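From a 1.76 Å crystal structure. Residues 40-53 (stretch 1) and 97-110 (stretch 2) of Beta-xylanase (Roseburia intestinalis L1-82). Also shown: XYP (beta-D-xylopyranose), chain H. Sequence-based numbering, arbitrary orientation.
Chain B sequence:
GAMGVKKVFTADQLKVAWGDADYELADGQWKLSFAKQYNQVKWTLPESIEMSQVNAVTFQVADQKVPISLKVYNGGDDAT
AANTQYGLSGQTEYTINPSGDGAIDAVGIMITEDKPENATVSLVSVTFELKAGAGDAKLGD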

# COMPACT_ATOMS: atom_id res chain seq x y z
N GLN B 40 13.87 0.49 -17.22
CA GLN B 40 12.59 0.05 -16.70
C GLN B 40 12.78 -1.09 -15.69
O GLN B 40 13.86 -1.69 -15.57
CB GLN B 40 11.67 -0.41 -17.83
CG GLN B 40 12.19 -1.67 -18.48
CD GLN B 40 11.39 -2.05 -19.70
OE1 GLN B 40 10.19 -2.32 -19.63
NE2 GLN B 40 12.05 -2.08 -20.84
N VAL B 41 11.69 -1.37 -14.97
CA VAL B 41 11.61 -2.48 -14.03
C VAL B 41 10.35 -3.26 -14.35
O VAL B 41 9.34 -2.68 -14.76
CB VAL B 41 11.59 -2.01 -12.56
CG1 VAL B 41 11.56 -3.21 -11.61
CG2 VAL B 41 12.77 -1.16 -12.28
N LYS B 42 10.43 -4.57 -14.20
CA LYS B 42 9.29 -5.46 -14.37
C LYS B 42 9.13 -6.25 -13.08
O LYS B 42 10.10 -6.82 -12.59
CB LYS B 42 9.50 -6.41 -15.55
CG LYS B 42 8.43 -7.48 -15.64
CD LYS B 42 8.71 -8.45 -16.81
CE LYS B 42 7.66 -9.50 -16.92
NZ LYS B 42 7.91 -10.46 -18.05
N TRP B 43 7.92 -6.25 -12.51
CA TRP B 43 7.63 -7.00 -11.29
C TRP B 43 6.62 -8.12 -11.55
O TRP B 43 5.59 -7.89 -12.20
CB TRP B 43 7.05 -6.11 -10.20
CG TRP B 43 7.87 -5.04 -9.63
CD1 TRP B 43 8.64 -5.10 -8.50
CD2 TRP B 43 7.94 -3.70 -10.10
NE1 TRP B 43 9.22 -3.86 -8.26
CE2 TRP B 43 8.80 -2.99 -9.22
CE3 TRP B 43 7.38 -3.02 -11.19
CZ2 TRP B 43 9.08 -1.65 -9.39
CZ3 TRP B 43 7.67 -1.69 -11.36
CH2 TRP B 43 8.51 -1.01 -10.47
N THR B 44 6.86 -9.28 -10.95
CA THR B 44 5.93 -10.39 -11.00
C THR B 44 4.86 -10.24 -9.92
O THR B 44 5.15 -9.80 -8.79
CB THR B 44 6.66 -11.72 -10.80
OG1 THR B 44 7.77 -11.82 -11.72
CG2 THR B 44 5.68 -12.90 -11.06
N LEU B 45 3.64 -10.61 -10.26
CA LEU B 45 2.56 -10.58 -9.29
C LEU B 45 2.60 -11.85 -8.44
O LEU B 45 3.03 -12.90 -8.91
CB LEU B 45 1.22 -10.47 -10.00
CG LEU B 45 0.96 -9.22 -10.85
CD1 LEU B 45 -0.48 -9.34 -11.34
CD2 LEU B 45 1.24 -7.96 -10.04
N PRO B 46 2.17 -11.79 -7.18
CA PRO B 46 2.17 -13.02 -6.36
C PRO B 46 1.30 -14.13 -6.95
O PRO B 46 1.53 -15.31 -6.66
CB PRO B 46 1.65 -12.54 -5.00
CG PRO B 46 1.84 -11.08 -5.00
CD PRO B 46 1.72 -10.62 -6.42
N GLU B 47 0.31 -13.79 -7.78
CA GLU B 47 -0.66 -14.73 -8.35
C GLU B 47 -1.11 -14.11 -9.64
O GLU B 47 -1.24 -12.90 -9.69
CB GLU B 47 -1.82 -14.86 -7.37
CG GLU B 47 -2.63 -13.53 -7.29
CD GLU B 47 -2.62 -12.95 -5.88
OE1 GLU B 47 -1.50 -12.92 -5.30
OE2 GLU B 47 -3.69 -12.60 -5.35
N SER B 48 -1.25 -14.86 -10.71
CA SER B 48 -1.75 -14.17 -11.89
C SER B 48 -3.26 -14.05 -11.82
O SER B 48 -3.92 -14.71 -11.02
CB SER B 48 -1.15 -14.78 -13.14
OG SER B 48 -0.99 -16.20 -13.01
N ILE B 49 -3.74 -13.04 -12.51
CA ILE B 49 -5.12 -12.61 -12.57
C ILE B 49 -5.49 -12.67 -14.04
O ILE B 49 -4.71 -12.20 -14.89
CB ILE B 49 -5.28 -11.18 -12.03
CG1 ILE B 49 -4.68 -11.09 -10.62
CG2 ILE B 49 -6.70 -10.74 -12.07
CD1 ILE B 49 -4.33 -9.67 -10.15
N GLU B 50 -6.60 -13.30 -14.35
CA GLU B 50 -7.04 -13.40 -15.73
C GLU B 50 -7.33 -12.02 -16.27
O GLU B 50 -8.07 -11.23 -15.68
CB GLU B 50 -8.29 -14.26 -15.85
CG GLU B 50 -8.10 -15.73 -15.51
CD GLU B 50 -7.05 -16.38 -16.37
OE1 GLU B 50 -7.00 -16.06 -17.58
OE2 GLU B 50 -6.26 -17.18 -15.83
N MET B 51 -6.80 -11.76 -17.45
CA MET B 51 -7.03 -10.47 -18.05
C MET B 51 -8.52 -10.18 -18.23
O MET B 51 -8.93 -9.03 -18.02
CB MET B 51 -6.34 -10.38 -19.40
CG MET B 51 -6.81 -9.19 -20.24
SD MET B 51 -5.87 -7.82 -19.56
CE MET B 51 -4.36 -8.03 -20.46
N SER B 52 -9.33 -11.14 -18.68
CA SER B 52 -10.72 -10.78 -18.97
C SER B 52 -11.48 -10.34 -17.72
O SER B 52 -12.59 -9.81 -17.85
CB SER B 52 -11.56 -11.88 -19.61
OG SER B 52 -12.32 -12.60 -18.60
N GLN B 53 -10.95 -10.62 -16.51
CA GLN B 53 -11.64 -10.25 -15.28
C GLN B 53 -11.32 -8.84 -14.79
O GLN B 53 -11.94 -8.38 -13.83
CB GLN B 53 -11.31 -11.17 -14.08
CG GLN B 53 -11.42 -12.67 -14.22
CD GLN B 53 -10.81 -13.38 -12.99
OE1 GLN B 53 -11.49 -14.12 -12.28
NE2 GLN B 53 -9.52 -13.15 -12.75
N ASN B 97 -6.65 0.83 -18.16
CA ASN B 97 -7.73 -0.13 -18.32
C ASN B 97 -7.28 -1.17 -19.35
O ASN B 97 -7.35 -0.90 -20.56
CB ASN B 97 -9.00 0.59 -18.78
CG ASN B 97 -9.43 1.68 -17.80
OD1 ASN B 97 -9.22 2.87 -18.01
ND2 ASN B 97 -10.00 1.25 -16.69
N PRO B 98 -6.81 -2.34 -18.93
CA PRO B 98 -6.15 -3.27 -19.85
C PRO B 98 -7.14 -4.12 -20.64
O PRO B 98 -8.29 -4.30 -20.26
CB PRO B 98 -5.35 -4.16 -18.90
CG PRO B 98 -6.28 -4.29 -17.74
CD PRO B 98 -6.91 -2.92 -17.57
N SER B 99 -6.65 -4.68 -21.74
CA SER B 99 -7.49 -5.54 -22.57
C SER B 99 -6.60 -6.58 -23.23
O SER B 99 -5.41 -6.35 -23.46
CB SER B 99 -8.30 -4.76 -23.63
OG SER B 99 -7.52 -3.85 -24.39
N GLY B 100 -7.20 -7.72 -23.57
CA GLY B 100 -6.57 -8.75 -24.35
C GLY B 100 -6.76 -10.12 -23.72
O GLY B 100 -7.63 -10.33 -22.87
N ASP B 101 -5.93 -11.08 -24.12
CA ASP B 101 -6.11 -12.46 -23.72
C ASP B 101 -5.15 -12.86 -22.61
O ASP B 101 -4.17 -12.18 -22.31
CB ASP B 101 -5.96 -13.38 -24.93
CG ASP B 101 -7.17 -13.32 -25.85
OD1 ASP B 101 -8.27 -12.98 -25.36
OD2 ASP B 101 -7.03 -13.61 -27.07
N GLY B 102 -5.41 -14.04 -22.05
CA GLY B 102 -4.48 -14.64 -21.12
C GLY B 102 -4.59 -14.06 -19.72
O GLY B 102 -5.62 -13.53 -19.31
N ALA B 103 -3.49 -14.17 -18.98
CA ALA B 103 -3.44 -13.76 -17.59
C ALA B 103 -2.42 -12.64 -17.40
O ALA B 103 -1.39 -12.62 -18.09
CB ALA B 103 -3.09 -14.93 -16.67
N ILE B 104 -2.71 -11.72 -16.50
CA ILE B 104 -1.74 -10.70 -16.12
C ILE B 104 -0.74 -11.37 -15.21
O ILE B 104 -1.10 -11.84 -14.13
CB ILE B 104 -2.40 -9.50 -15.42
CG1 ILE B 104 -3.45 -8.87 -16.32
CG2 ILE B 104 -1.30 -8.50 -14.97
CD1 ILE B 104 -4.37 -7.91 -15.59
N ASP B 105 0.52 -11.40 -15.63
CA ASP B 105 1.57 -12.02 -14.83
C ASP B 105 2.53 -11.00 -14.23
O ASP B 105 3.28 -11.34 -13.30
CB ASP B 105 2.38 -13.02 -15.68
CG ASP B 105 3.05 -12.37 -16.91
OD1 ASP B 105 2.43 -11.51 -17.56
OD2 ASP B 105 4.19 -12.75 -17.24
N ALA B 106 2.53 -9.76 -14.72
CA ALA B 106 3.52 -8.79 -14.28
C ALA B 106 3.05 -7.38 -14.62
O ALA B 106 2.14 -7.19 -15.43
CB ALA B 106 4.89 -9.04 -14.93
N VAL B 107 3.71 -6.39 -14.00
CA VAL B 107 3.55 -4.97 -14.30
C VAL B 107 4.94 -4.34 -14.39
O VAL B 107 5.94 -4.92 -13.98
CB VAL B 107 2.69 -4.25 -13.26
CG1 VAL B 107 1.27 -4.87 -13.24
CG2 VAL B 107 3.34 -4.28 -11.90
N GLY B 108 4.99 -3.14 -14.96
CA GLY B 108 6.26 -2.47 -15.12
C GLY B 108 6.14 -0.95 -15.13
O GLY B 108 5.06 -0.39 -15.36
N ILE B 109 7.28 -0.31 -14.87
CA ILE B 109 7.45 1.13 -14.96
C ILE B 109 8.69 1.39 -15.79
O ILE B 109 9.71 0.71 -15.59
CB ILE B 109 7.59 1.81 -13.58
CG1 ILE B 109 6.31 1.61 -12.76
CG2 ILE B 109 7.97 3.30 -13.79
CD1 ILE B 109 6.42 2.22 -11.32
N MET B 110 8.60 2.33 -16.73
CA MET B 110 9.67 2.67 -17.66
C MET B 110 9.71 4.19 -17.85
O MET B 110 8.71 4.87 -17.66
CB MET B 110 9.41 1.97 -19.01
CG MET B 110 10.38 2.31 -20.10
SD MET B 110 9.94 1.46 -21.65
CE MET B 110 8.50 2.34 -22.23
C1 XYP H . 12.14 -1.33 -24.95
C2 XYP H . 10.88 -1.19 -24.10
C3 XYP H . 9.77 -0.66 -24.94
C4 XYP H . 10.17 0.55 -25.75
C5 XYP H . 11.45 0.33 -26.57
O2 XYP H . 10.60 -2.45 -23.48
O3 XYP H . 8.67 -0.30 -24.05
O4 XYP H . 9.07 0.85 -26.62
O5 XYP H . 12.50 -0.04 -25.61
O HOH W 1 5.35 -11.42 -19.10
O HOH W 2 -9.84 -6.88 -19.61
O HOH W 3 -8.44 -13.59 -19.96

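Antiparallel backbone pairing is the main tie between the two stretches, which together bury 1056 Å². Val 41 and Ile 109 exchange hydrogen bonds (Val 41 N to Ile 109 O, 2.9 Å; Ile 109 N to Val 41 O, 3.1 Å), as do Trp 43 and Val 107 (Trp 43 N to Val 107 O, 2.8 Å; Val 107 N to Trp 43 O, 3.0 Å). Leu 45 N donates a hydrogen bond to Asp 105 O (3.1 Å). After the corner at Pro 46 and Glu 47, pairing resumes with Ile 104 N to Ile 49 O (2.6 Å) and its weak return from Ile 49 N to Ile 104 O (3.3 Å); just beyond the strands, Met 51 N donates a hydrogen bond to Gly 102 O (2.8 Å). Gly 108 suits its place because a CB would clash with Val 41 O.

Apolar side chains pack on the face carrying Val 41, Trp 43, Val 107 and Ile 109. The m rotamer of Trp 43 brings CZ3 to 3.8 Å from Ile 109 CG1, while Leu 45 CD1 meets Ile 104 CG2 at 3.8 Å. Met 51, buried, has an unbranched side chain that curls (t, p, p) to lay its thioether against Pro 98 (Met 51 SD to Pro 98 CB, 3.8 Å).

Polar links lie farther out. Extended Lys 42 is too distant from Asp 105 for a salt bridge (NZ to OD2, 4.4 Å), but a water joins these two atoms; another links Ser 52 N and Gly 102 O.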